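PDB 5G2F: type-iv like pilin ttha1222 from Thermus thermophilus, which is a type IV pilin-like protein linked to natural competence and probably takes part in DNA uptake, represented here by its C-terminal globular part. Local coordinates for residues A[11-22]-A[52-62]; A[44-52]-A[62-70]. All coordinates share one frame; numbering follows the deposited sequence.

Interaction 1: residues A[11-22]-A[52-62]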
loop_
_atom_site.group_PDB
_atom_site.type_symbol
_atom_site.label_atom_id
_atom_site.label_comp_id
_atom_site.label_asym_id
_atom_site.label_seq_id
_atom_site.Cartn_x
_atom_site.Cartn_y
_atom_site.Cartn_z
ATOM N N VAL A 11 3.859 14.603 -3.756
ATOM C CA VAL A 11 2.972 14.019 -4.761
ATOM C C VAL A 11 3.731 13.750 -6.051
ATOM O O VAL A 11 3.550 12.703 -6.640
ATOM C CB VAL A 11 1.724 14.916 -4.985
ATOM C CG1 VAL A 11 0.943 14.463 -6.199
ATOM C CG2 VAL A 11 0.848 14.862 -3.732
ATOM N N ARG A 12 4.580 14.691 -6.478
ATOM C CA ARG A 12 5.356 14.490 -7.686
ATOM C C ARG A 12 6.304 13.314 -7.534
ATOM O O ARG A 12 6.492 12.543 -8.477
ATOM C CB ARG A 12 6.128 15.744 -8.097
ATOM C CG ARG A 12 5.201 16.837 -8.621
ATOM C CD ARG A 12 5.976 17.946 -9.328
ATOM N NE ARG A 12 5.088 18.980 -9.901
ATOM C CZ ARG A 12 4.355 18.822 -11.009
ATOM N NH1 ARG A 12 4.396 17.685 -11.715
ATOM N NH2 ARG A 12 3.603 19.833 -11.442
ATOM N N ASN A 13 6.883 13.165 -6.341
ATOM C CA ASN A 13 7.739 11.988 -6.073
ATOM C C ASN A 13 6.982 10.657 -6.070
ATOM O O ASN A 13 7.519 9.653 -6.572
ATOM C CB ASN A 13 8.571 12.192 -4.787
ATOM C CG ASN A 13 9.792 13.052 -5.033
ATOM O OD1 ASN A 13 10.396 12.999 -6.105
ATOM N ND2 ASN A 13 10.191 13.830 -4.027
ATOM N N VAL A 14 5.722 10.659 -5.598
ATOM C CA VAL A 14 4.856 9.484 -5.696
ATOM C C VAL A 14 4.642 9.117 -7.168
ATOM O O VAL A 14 4.818 7.976 -7.577
ATOM C CB VAL A 14 3.505 9.699 -4.983
ATOM C CG1 VAL A 14 2.547 8.547 -5.211
ATOM C CG2 VAL A 14 3.735 9.884 -3.491
ATOM N N ALA A 15 4.276 10.119 -7.969
ATOM C CA ALA A 15 4.090 9.910 -9.415
ATOM C C ALA A 15 5.345 9.347 -10.095
ATOM O O ALA A 15 5.247 8.375 -10.840
ATOM C CB ALA A 15 3.703 11.209 -10.091
ATOM N N LEU A 16 6.493 9.968 -9.850
ATOM C CA LEU A 16 7.770 9.460 -10.412
ATOM C C LEU A 16 8.041 8.012 -10.014
ATOM O O LEU A 16 8.428 7.196 -10.842
ATOM C CB LEU A 16 8.957 10.306 -9.986
ATOM C CG LEU A 16 9.048 11.674 -10.652
ATOM C CD1 LEU A 16 10.013 12.575 -9.893
ATOM C CD2 LEU A 16 9.472 11.541 -12.108
ATOM N N ALA A 17 7.747 7.682 -8.770
ATOM C CA ALA A 17 7.881 6.296 -8.321
ATOM C C ALA A 17 6.936 5.328 -9.048
ATOM O O ALA A 17 7.324 4.206 -9.429
ATOM C CB ALA A 17 7.668 6.216 -6.811
ATOM N N LEU A 18 5.693 5.744 -9.251
ATOM C CA LEU A 18 4.737 4.934 -9.972
ATOM C C LEU A 18 5.155 4.723 -11.455
ATOM O O LEU A 18 5.026 3.636 -12.011
ATOM C CB LEU A 18 3.326 5.592 -9.904
ATOM C CG LEU A 18 2.603 5.488 -8.581
ATOM C CD1 LEU A 18 1.293 6.238 -8.610
ATOM C CD2 LEU A 18 2.311 4.034 -8.174
ATOM N N GLU A 19 5.644 5.780 -12.085
ATOM C CA GLU A 19 6.150 5.693 -13.446
ATOM C C GLU A 19 7.220 4.606 -13.581
ATOM O O GLU A 19 7.249 3.866 -14.584
ATOM C CB GLU A 19 6.677 7.049 -13.929
ATOM C CG GLU A 19 5.617 8.147 -14.112
ATOM C CD GLU A 19 4.505 7.790 -15.087
ATOM O OE1 GLU A 19 4.808 7.394 -16.252
ATOM O OE2 GLU A 19 3.335 7.870 -14.654
ATOM N N ALA A 20 8.057 4.499 -12.568
ATOM C CA ALA A 20 9.148 3.507 -12.562
ATOM C C ALA A 20 8.672 2.076 -12.497
ATOM O O ALA A 20 9.458 1.166 -12.699
ATOM C CB ALA A 20 10.084 3.793 -11.407
ATOM N N GLN A 21 7.410 1.861 -12.153
ATOM C CA GLN A 21 6.881 0.511 -12.070
ATOM C C GLN A 21 6.139 0.094 -13.321
ATOM O O GLN A 21 5.631 -1.006 -13.365
ATOM C CB GLN A 21 5.826 0.409 -10.982
ATOM C CG GLN A 21 6.079 1.184 -9.707
ATOM C CD GLN A 21 7.179 0.605 -8.879
ATOM O OE1 GLN A 21 7.152 -0.580 -8.589
ATOM N NE2 GLN A 21 8.112 1.458 -8.412
ATOM N N ARG A 22 6.015 0.957 -14.330
ATOM C CA ARG A 22 5.336 0.573 -15.589
ATOM C C ARG A 22 6.051 -0.524 -16.353
ATOM O O ARG A 22 7.258 -0.527 -16.491
ATOM C CB ARG A 22 5.197 1.739 -16.546
ATOM C CG ARG A 22 4.270 2.832 -16.062
ATOM C CD ARG A 22 4.192 3.902 -17.137
ATOM N NE ARG A 22 3.403 5.044 -16.686
ATOM C CZ ARG A 22 2.081 5.067 -16.585
ATOM N NH1 ARG A 22 1.338 4.037 -17.004
ATOM N NH2 ARG A 22 1.468 6.149 -16.147
ATOM N N ILE A 52 -4.197 6.673 -4.159
ATOM C CA ILE A 52 -3.943 6.541 -5.587
ATOM C C ILE A 52 -5.120 5.800 -6.170
ATOM O O ILE A 52 -5.478 4.727 -5.668
ATOM C CB ILE A 52 -2.647 5.758 -5.876
ATOM C CG1 ILE A 52 -1.465 6.419 -5.166
ATOM C CG2 ILE A 52 -2.442 5.646 -7.391
ATOM C CD1 ILE A 52 -0.227 5.508 -5.033
ATOM N N THR A 53 -5.729 6.376 -7.187
ATOM C CA THR A 53 -6.828 5.777 -7.891
ATOM C C THR A 53 -6.378 5.415 -9.305
ATOM O O THR A 53 -5.904 6.289 -10.061
ATOM C CB THR A 53 -8.012 6.764 -7.956
ATOM O OG1 THR A 53 -8.438 7.085 -6.623
ATOM C CG2 THR A 53 -9.221 6.179 -8.730
ATOM N N TYR A 54 -6.597 4.158 -9.706
ATOM C CA TYR A 54 -6.294 3.751 -11.080
ATOM C C TYR A 54 -7.562 3.760 -11.934
ATOM O O TYR A 54 -8.538 3.078 -11.608
ATOM C CB TYR A 54 -5.605 2.368 -11.078
ATOM C CG TYR A 54 -4.363 2.338 -10.224
ATOM C CD1 TYR A 54 -4.423 2.127 -8.817
ATOM C CD2 TYR A 54 -3.136 2.620 -10.772
ATOM C CE1 TYR A 54 -3.277 2.149 -8.025
ATOM C CE2 TYR A 54 -1.988 2.632 -10.002
ATOM C CZ TYR A 54 -2.046 2.395 -8.634
ATOM O OH TYR A 54 -0.905 2.442 -7.872
ATOM N N LEU A 55 -7.562 4.581 -12.998
ATOM C CA LEU A 55 -8.695 4.739 -13.866
ATOM C C LEU A 55 -8.721 3.672 -14.927
ATOM O O LEU A 55 -9.756 3.421 -15.534
ATOM C CB LEU A 55 -8.671 6.120 -14.549
ATOM C CG LEU A 55 -8.688 7.291 -13.557
ATOM C CD1 LEU A 55 -8.463 8.588 -14.324
ATOM C CD2 LEU A 55 -9.947 7.333 -12.726
ATOM N N ASN A 56 -7.563 3.079 -15.160
ATOM C CA ASN A 56 -7.387 1.963 -16.088
ATOM C C ASN A 56 -5.964 1.447 -15.809
ATOM O O ASN A 56 -5.345 1.871 -14.829
ATOM C CB ASN A 56 -7.634 2.428 -17.519
ATOM C CG ASN A 56 -6.787 3.632 -17.900
ATOM O OD1 ASN A 56 -5.575 3.551 -17.994
ATOM N ND2 ASN A 56 -7.452 4.781 -18.142
ATOM N N ALA A 57 -5.418 0.587 -16.650
ATOM C CA ALA A 57 -4.057 0.049 -16.398
ATOM C C ALA A 57 -2.948 1.069 -16.574
ATOM O O ALA A 57 -1.835 0.850 -16.148
ATOM C CB ALA A 57 -3.812 -1.138 -17.323
ATOM N N LEU A 58 -3.233 2.172 -17.283
ATOM C CA LEU A 58 -2.205 3.160 -17.530
ATOM C C LEU A 58 -2.303 4.410 -16.637
ATOM O O LEU A 58 -1.279 4.957 -16.288
ATOM C CB LEU A 58 -2.245 3.663 -18.969
ATOM C CG LEU A 58 -1.941 2.688 -20.113
ATOM C CD1 LEU A 58 -2.078 3.441 -21.438
ATOM C CD2 LEU A 58 -0.573 2.102 -19.933
ATOM N N ASP A 59 -3.504 4.852 -16.320
ATOM C CA ASP A 59 -3.732 6.200 -15.806
ATOM C C ASP A 59 -4.113 6.153 -14.329
ATOM O O ASP A 59 -4.936 5.378 -13.920
ATOM C CB ASP A 59 -4.880 6.944 -16.565
ATOM C CG ASP A 59 -4.654 7.074 -18.057
ATOM O OD1 ASP A 59 -3.478 7.219 -18.515
ATOM O OD2 ASP A 59 -5.703 7.053 -18.751
ATOM N N TYR A 60 -3.528 7.054 -13.558
ATOM C CA TYR A 60 -3.831 7.154 -12.142
ATOM C C TYR A 60 -4.048 8.602 -11.736
ATOM O O TYR A 60 -3.625 9.546 -12.437
ATOM C CB TYR A 60 -2.696 6.542 -11.267
ATOM C CG TYR A 60 -1.339 7.099 -11.510
ATOM C CD1 TYR A 60 -0.896 8.250 -10.859
ATOM C CD2 TYR A 60 -0.499 6.542 -12.447
ATOM C CE1 TYR A 60 0.351 8.783 -11.116
ATOM C CE2 TYR A 60 0.763 7.060 -12.683
ATOM C CZ TYR A 60 1.185 8.166 -12.015
ATOM O OH TYR A 60 2.400 8.754 -12.317
ATOM N N VAL A 61 -4.651 8.750 -10.547
ATOM C CA VAL A 61 -4.846 10.016 -9.924
ATOM C C VAL A 61 -4.386 9.894 -8.488
ATOM O O VAL A 61 -4.807 8.959 -7.780
ATOM C CB VAL A 61 -6.336 10.429 -9.925
ATOM C CG1 VAL A 61 -6.501 11.828 -9.358
ATOM C CG2 VAL A 61 -6.883 10.415 -11.340
ATOM N N ILE A 62 -3.520 10.806 -8.078
ATOM C CA ILE A 62 -3.094 10.872 -6.683
ATOM C C ILE A 62 -3.825 12.017 -6.013
ATOM O O ILE A 62 -3.809 13.145 -6.528
ATOM C CB ILE A 62 -1.569 11.148 -6.574
ATOM C CG1 ILE A 62 -0.778 10.067 -7.320
ATOM C CG2 ILE A 62 -1.148 11.249 -5.128
ATOM C CD1 ILE A 62 0.642 10.477 -7.662
#
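R22, E19, Y60 and L58 form the polar end of this contact. R22 turns the end of its guanidinium to the backbone carbonyl of L58, so NH1 and NH2 both donate to one oxygen. R22 NH1 lies 2.9 Å from L58 O, in the carbonyl plane and on a lone pair of that oxygen. The side of the same guanidinium grips E19. NE makes a nearly straight salt bridge to E19 OE1 (2.8 Å, 171°), and NH2 bonds to OE2. E19 reaches this point because its chain bends at chi2 (-58°). Its OE2 also accepts from Y60 OH at 2.7 Å, through the lone pair that faces away from OE1. A lysine in place of R22 would probably lose the paired grip on L58 O and leave the E19 carboxylate freer to turn.

The apolar part runs along the helix from V11 to L18. L18 CD1 sits over the centre of the Y60 ring in a CH-pi contact, 3.7 Å from the centroid. L18 CD2 meets Y54 OH, which hydrogen-bonds to L33 O. V14 CG1 packs on I62 CD1 at 3.7 Å and meets the I52 side chain tip to tip. V11 CG1 lies 4.0 Å from I62 CG2, the side chains passing in opposite directions.

Helix 3-19 packs on one face of the antiparallel sheet, the helix-on-sheet plan of type IV pilins. The buried part rests on methyl packing and the CH-pi contact. At its edge, the hydroxyl and guanidinium hydrogens probably stabilise E19 as a carboxylate, joining the helix end to the hairpin turn.

Interaction 2: residues A[44-52]-A[62-70]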
loop_
_atom_site.group_PDB
_atom_site.type_symbol
_atom_site.label_atom_id
_atom_site.label_comp_id
_atom_site.label_asym_id
_atom_site.label_seq_id
_atom_site.Cartn_x
_atom_site.Cartn_y
_atom_site.Cartn_z
ATOM N N PRO A 44 6.331 14.396 4.064
ATOM C CA PRO A 44 6.216 15.555 4.976
ATOM C C PRO A 44 4.965 15.452 5.865
ATOM O O PRO A 44 3.951 14.915 5.442
ATOM C CB PRO A 44 6.115 16.767 4.026
ATOM C CG PRO A 44 6.584 16.272 2.697
ATOM C CD PRO A 44 6.319 14.799 2.648
ATOM N N LYS A 45 5.022 15.960 7.089
ATOM C CA LYS A 45 3.927 15.722 8.032
ATOM C C LYS A 45 2.672 16.481 7.615
ATOM O O LYS A 45 1.573 16.100 7.988
ATOM C CB LYS A 45 4.349 16.014 9.483
ATOM C CG LYS A 45 4.761 17.440 9.747
ATOM C CD LYS A 45 5.156 17.648 11.217
ATOM C CE LYS A 45 5.975 18.918 11.380
ATOM N NZ LYS A 45 5.300 20.070 10.715
ATOM N N THR A 46 2.815 17.504 6.776
ATOM C CA THR A 46 1.642 18.175 6.201
ATOM C C THR A 46 0.715 17.208 5.437
ATOM O O THR A 46 -0.500 17.425 5.377
ATOM C CB THR A 46 2.017 19.396 5.304
ATOM O OG1 THR A 46 0.827 20.097 4.914
ATOM C CG2 THR A 46 2.760 18.986 4.038
ATOM N N VAL A 47 1.276 16.154 4.852
ATOM C CA VAL A 47 0.460 15.189 4.122
ATOM C C VAL A 47 -0.213 14.229 5.098
ATOM O O VAL A 47 0.435 13.360 5.677
ATOM C CB VAL A 47 1.269 14.395 3.100
ATOM C CG1 VAL A 47 0.357 13.454 2.333
ATOM C CG2 VAL A 47 1.983 15.346 2.136
ATOM N N THR A 48 -1.521 14.398 5.288
ATOM C CA THR A 48 -2.252 13.595 6.250
ATOM C C THR A 48 -3.061 12.488 5.629
ATOM O O THR A 48 -3.446 11.550 6.316
ATOM C CB THR A 48 -3.195 14.477 7.104
ATOM O OG1 THR A 48 -4.135 15.157 6.265
ATOM C CG2 THR A 48 -2.403 15.502 7.871
ATOM N N ALA A 49 -3.317 12.574 4.318
ATOM C CA ALA A 49 -4.019 11.520 3.610
ATOM C C ALA A 49 -3.449 11.500 2.177
ATOM O O ALA A 49 -3.013 12.541 1.677
ATOM C CB ALA A 49 -5.516 11.762 3.577
ATOM N N CYS A 50 -3.358 10.314 1.598
ATOM C CA CYS A 50 -2.788 10.147 0.277
ATOM C C CYS A 50 -3.305 8.869 -0.363
ATOM O O CYS A 50 -3.026 7.773 0.116
ATOM C CB CYS A 50 -1.261 10.155 0.353
ATOM S SG CYS A 50 -0.369 10.460 -1.208
ATOM N N THR A 51 -4.048 8.999 -1.454
ATOM C CA THR A 51 -4.649 7.842 -2.103
ATOM C C THR A 51 -4.319 7.860 -3.588
ATOM O O THR A 51 -4.197 8.947 -4.192
ATOM C CB THR A 51 -6.196 7.811 -1.975
ATOM O OG1 THR A 51 -6.731 8.959 -2.604
ATOM C CG2 THR A 51 -6.627 7.838 -0.560
ATOM N N ILE A 52 -4.197 6.673 -4.159
ATOM C CA ILE A 52 -3.943 6.541 -5.587
ATOM C C ILE A 52 -5.120 5.800 -6.170
ATOM O O ILE A 52 -5.478 4.727 -5.668
ATOM C CB ILE A 52 -2.647 5.758 -5.876
ATOM C CG1 ILE A 52 -1.465 6.419 -5.166
ATOM C CG2 ILE A 52 -2.442 5.646 -7.391
ATOM C CD1 ILE A 52 -0.227 5.508 -5.033
ATOM N N ILE A 62 -3.520 10.806 -8.078
ATOM C CA ILE A 62 -3.094 10.872 -6.683
ATOM C C ILE A 62 -3.825 12.017 -6.013
ATOM O O ILE A 62 -3.809 13.145 -6.528
ATOM C CB ILE A 62 -1.569 11.148 -6.574
ATOM C CG1 ILE A 62 -0.778 10.067 -7.320
ATOM C CG2 ILE A 62 -1.148 11.249 -5.128
ATOM C CD1 ILE A 62 0.642 10.477 -7.662
ATOM N N GLU A 63 -4.412 11.755 -4.859
ATOM C CA GLU A 63 -5.074 12.785 -4.056
ATOM C C GLU A 63 -4.435 12.847 -2.713
ATOM O O GLU A 63 -4.322 11.807 -2.041
ATOM C CB GLU A 63 -6.530 12.427 -3.827
ATOM C CG GLU A 63 -7.411 12.489 -5.048
ATOM C CD GLU A 63 -8.768 11.898 -4.738
ATOM O OE1 GLU A 63 -9.644 12.644 -4.221
ATOM O OE2 GLU A 63 -8.942 10.669 -4.950
ATOM N N ALA A 64 -3.950 14.011 -2.350
ATOM C CA ALA A 64 -3.336 14.176 -1.048
ATOM C C ALA A 64 -4.004 15.321 -0.295
ATOM O O ALA A 64 -4.279 16.363 -0.882
ATOM C CB ALA A 64 -1.855 14.423 -1.207
ATOM N N SER A 65 -4.276 15.102 0.991
ATOM C CA SER A 65 -4.802 16.128 1.859
ATOM C C SER A 65 -3.682 16.682 2.649
ATOM O O SER A 65 -2.848 15.906 3.157
ATOM C CB SER A 65 -5.841 15.576 2.817
ATOM O OG SER A 65 -6.861 14.942 2.096
ATOM N N LEU A 66 -3.665 18.013 2.761
ATOM C CA LEU A 66 -2.620 18.711 3.463
ATOM C C LEU A 66 -3.209 19.463 4.645
ATOM O O LEU A 66 -4.294 20.055 4.569
ATOM C CB LEU A 66 -1.932 19.725 2.550
ATOM C CG LEU A 66 -1.490 19.240 1.175
ATOM C CD1 LEU A 66 -0.802 20.358 0.409
ATOM C CD2 LEU A 66 -0.572 18.030 1.323
ATOM N N ASP A 67 -2.511 19.465 5.757
ATOM C CA ASP A 67 -2.926 20.447 6.767
ATOM C C ASP A 67 -1.895 21.551 6.984
ATOM O O ASP A 67 -0.694 21.357 6.816
ATOM C CB ASP A 67 -3.378 19.822 8.091
ATOM C CG ASP A 67 -2.273 19.184 8.832
ATOM O OD1 ASP A 67 -1.202 18.973 8.230
ATOM O OD2 ASP A 67 -2.475 18.920 10.037
ATOM N N GLY A 68 -2.399 22.718 7.363
ATOM C CA GLY A 68 -1.557 23.874 7.613
ATOM C C GLY A 68 -0.901 24.384 6.340
ATOM O O GLY A 68 0.166 25.011 6.371
ATOM N N ALA A 69 -1.571 24.158 5.220
ATOM C CA ALA A 69 -1.036 24.527 3.922
ATOM C C ALA A 69 -1.932 25.551 3.229
ATOM O O ALA A 69 -3.114 25.682 3.553
ATOM C CB ALA A 69 -0.894 23.289 3.045
ATOM N N ALA A 70 -1.363 26.262 2.262
ATOM C CA ALA A 70 -2.123 27.266 1.502
ATOM C C ALA A 70 -3.289 26.663 0.698
ATOM O O ALA A 70 -4.218 27.372 0.313
ATOM C CB ALA A 70 -1.191 28.039 0.581
HETATM O O HOH W 1 -6.798 9.142 -5.558
#
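T46 and D67 bond to each other twice where strand 47-54 begins and strand 60-66 ends. D67 N donates to T46 O at 2.9 Å, in the carbonyl plane and on a lone pair. T46 OG1 returns a bond to D67 O at 2.7 Å. With chi1 at -173°, this hydroxyl lies anti to the backbone N and extends past L66 to that carbonyl. Further along, T51 and E63 form a hydrogen-bonded antiparallel pair: T51 N donates to E63 O and E63 N to T51 O, each at 2.9 Å. Between these points the ladder has a classic beta bulge. T48 and A49 both face S65: T48 N donates to S65 O, and S65 N donates to A49 O.

On the outer face, a water bridges T51 OG1 and E63 OE2, 2.7 Å from the latter. The other carboxylate oxygen of E63 forms a salt bridge with K73 of the next strand. A49 CB and S65 OG lie 3.8 Å apart on this face. Near the bulge, the T48 and D67 side chains cross at about a right angle, with T48 CG2 3.7 Å from D67 OD1.

The opposite face is apolar and turns to helix 3-19. V47 CG2 meets L66 CD2 at 3.8 Å. C50 SG packs against I62 CG2 at 4.1 Å and is disulfide-bonded to C36, which ties the preceding loop to the hairpin. A64 lies beside C50.

The hairpin is amphipathic. Its backbone bonds fix the strand pairing. On its polar face E63 joins K73 and, through water, T51, while its apolar face supplies part of the pilin core.

From the N terminus, helix 3-19 and the turn after it come first. Interaction 1 then closes a long loop, from 11-22 to 52-62, by bringing the end of the hairpin back to the helix and the turn after it. Interaction 2 starts inside that span, at 44-52, and closes a shorter loop to 62-70. The two loops therefore cross along the chain. They share I52 and I62, and lie about 16 Å apart, centre to centre. Strands 47-54 and 60-66 serve both: interaction 2 pairs them, and interaction 1 sets the helix against them. V11 CG2 also touches A64 CB at 3.7 Å, so the two contacts merge in one helix-sheet core.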